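Local structure of uncharacterized protein (Sinorhizobium meliloti, 4DNH) at residues K238-V241 / M242-L246. The protein is of unknown function but has a TIM-barrel fold and is probably related to dihydrodipicolinate synthases, so may be an enzyme. Residues are numbered along the deposited sequence; the frame is centred on the assembly and turned at random.
Sequences KEIV and MRRQL
Ile240 packs against two arginines, Arg243 and Arg244, three and four residues further along the chain, its two branches each meeting one guanidinium. CG2, anti to the backbone N of Ile240, sits over one face of the Arg244 guanidinium, 3.5 Å from NE of Arg244 and nearer the edge of the group than its centre. CG1 faces the Arg243 guanidinium from above its plane, 3.7 Å from NH2 of Arg243. All three side chains run side by side in one direction, and both arginine chains are extended from CG to NE, which brings their guanidinium groups alongside the isoleucine branches. Arg243 leaves the backbone with CG between N and the carbonyl carbon (chi1 69°), a position that lays CG 3.4 Å from Ile240 O. The two charged ends converge on Asp267, each forming a salt bridge to OD2 through its NH2, while NH1 of Arg243 also bonds to Leu263 O and Ser272 OG. An alanine in place of Arg243 is likely to leave Asp267 with Arg244 alone of this pair and to uncover the CG1 side of Ile240. Beneath these side chains, Arg243 N donates a nearly straight bond of 2.8 Å to Glu239 O, whereas Met242 N makes weak bonds to Lys238 O and Glu239 O. Glu239 turns its carboxylate to Thr254 and Ser272. Helix 236-243 is the helical connection of the beta-alpha-beta unit between barrel strands 226-232 and 251-254: Met242 packs on Ile229, Ile231 and Met252 of these strands and on Cys215 of helix 208-221, which Lys238 and Gln245 also touch.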
loop_
_atom_site.group_PDB
_atom_site.type_symbol
_atom_site.label_atom_id
_atom_site.label_comp_id
_atom_site.label_asym_id
_atom_site.label_seq_id
_atom_site.Cartn_x
_atom_site.Cartn_y
_atom_site.Cartn_z
ATOM N N LYS A 238 5.854 18.161 0.116
ATOM C CA LYS A 238 6.747 17.689 -0.927
ATOM C C LYS A 238 5.980 17.138 -2.130
ATOM O O LYS A 238 6.431 17.291 -3.271
ATOM C CB LYS A 238 7.770 16.692 -0.383
ATOM C CG LYS A 238 8.995 17.364 0.236
ATOM C CD LYS A 238 9.861 16.391 1.023
ATOM C CE LYS A 238 10.816 17.123 1.951
ATOM N NZ LYS A 238 10.106 17.765 3.094
ATOM N N GLU A 239 4.810 16.550 -1.871
ATOM C CA GLU A 239 3.938 16.036 -2.919
ATOM C C GLU A 239 3.299 17.170 -3.746
ATOM O O GLU A 239 3.282 17.122 -4.987
ATOM C CB GLU A 239 2.855 15.115 -2.328
ATOM C CG GLU A 239 2.073 14.349 -3.376
ATOM C CD GLU A 239 1.033 13.377 -2.819
ATOM O OE1 GLU A 239 1.243 12.804 -1.726
ATOM O OE2 GLU A 239 -0.001 13.167 -3.496
ATOM N N ILE A 240 2.773 18.176 -3.051
ATOM C CA ILE A 240 2.089 19.294 -3.686
ATOM C C ILE A 240 3.056 20.017 -4.607
ATOM O O ILE A 240 2.710 20.326 -5.752
ATOM C CB ILE A 240 1.453 20.246 -2.645
ATOM C CG1 ILE A 240 0.269 19.531 -1.957
ATOM C CG2 ILE A 240 1.009 21.547 -3.298
ATOM C CD1 ILE A 240 -0.362 20.267 -0.793
ATOM N N VAL A 241 4.278 20.235 -4.121
ATOM C CA VAL A 241 5.318 20.886 -4.920
ATOM C C VAL A 241 5.703 20.045 -6.134
ATOM O O VAL A 241 6.080 20.584 -7.176
ATOM C CB VAL A 241 6.565 21.267 -4.076
ATOM C CG1 VAL A 241 7.728 21.725 -4.954
ATOM C CG2 VAL A 241 6.215 22.355 -3.063
HETATM N N MSE A 242 5.574 18.732 -6.021
HETATM C CA MSE A 242 6.022 17.862 -7.097
HETATM C C MSE A 242 4.975 17.657 -8.144
HETATM O O MSE A 242 5.290 17.629 -9.335
HETATM C CB MSE A 242 6.480 16.530 -6.548
HETATM C CG MSE A 242 7.469 15.961 -7.547
HETATM SE SE MSE A 242 7.855 14.136 -6.960
HETATM C CE MSE A 242 9.369 13.813 -8.179
ATOM N N ARG A 243 3.722 17.527 -7.721
ATOM C CA ARG A 243 2.627 17.305 -8.664
ATOM C C ARG A 243 2.349 18.498 -9.599
ATOM O O ARG A 243 1.657 18.352 -10.608
ATOM C CB ARG A 243 1.359 16.863 -7.931
ATOM C CG ARG A 243 0.713 17.923 -7.063
ATOM C CD ARG A 243 -0.578 17.390 -6.480
ATOM N NE ARG A 243 -1.213 18.398 -5.646
ATOM C CZ ARG A 243 -2.221 18.176 -4.803
ATOM N NH1 ARG A 243 -2.738 16.962 -4.660
ATOM N NH2 ARG A 243 -2.708 19.184 -4.087
ATOM N N ARG A 244 2.902 19.660 -9.259
ATOM C CA ARG A 244 2.762 20.884 -10.063
ATOM C C ARG A 244 3.842 20.995 -11.145
ATOM O O ARG A 244 3.655 21.690 -12.150
ATOM C CB ARG A 244 2.753 22.126 -9.162
ATOM C CG ARG A 244 1.517 22.223 -8.271
ATOM C CD ARG A 244 1.681 23.231 -7.127
ATOM N NE ARG A 244 0.461 23.312 -6.317
ATOM C CZ ARG A 244 0.181 24.269 -5.437
ATOM N NH1 ARG A 244 1.021 25.275 -5.227
ATOM N NH2 ARG A 244 -0.962 24.225 -4.770
ATOM N N GLN A 245 4.953 20.289 -10.937
ATOM C CA GLN A 245 6.081 20.277 -11.869
ATOM C C GLN A 245 6.071 19.055 -12.786
ATOM O O GLN A 245 6.953 18.909 -13.631
ATOM C CB GLN A 245 7.408 20.317 -11.109
ATOM C CG GLN A 245 7.550 21.466 -10.132
ATOM C CD GLN A 245 8.989 21.690 -9.718
ATOM O OE1 GLN A 245 9.346 21.517 -8.552
ATOM N NE2 GLN A 245 9.830 22.063 -10.678
ATOM N N LEU A 246 5.083 18.183 -12.600
ATOM C CA LEU A 246 4.913 16.959 -13.398
ATOM C C LEU A 246 4.558 17.221 -14.879
ATOM O O LEU A 246 3.713 18.070 -15.167
ATOM C CB LEU A 246 3.838 16.079 -12.742
ATOM C CG LEU A 246 4.170 14.763 -12.011
ATOM C CD1 LEU A 246 5.519 14.740 -11.309
ATOM C CD2 LEU A 246 3.056 14.411 -11.037
#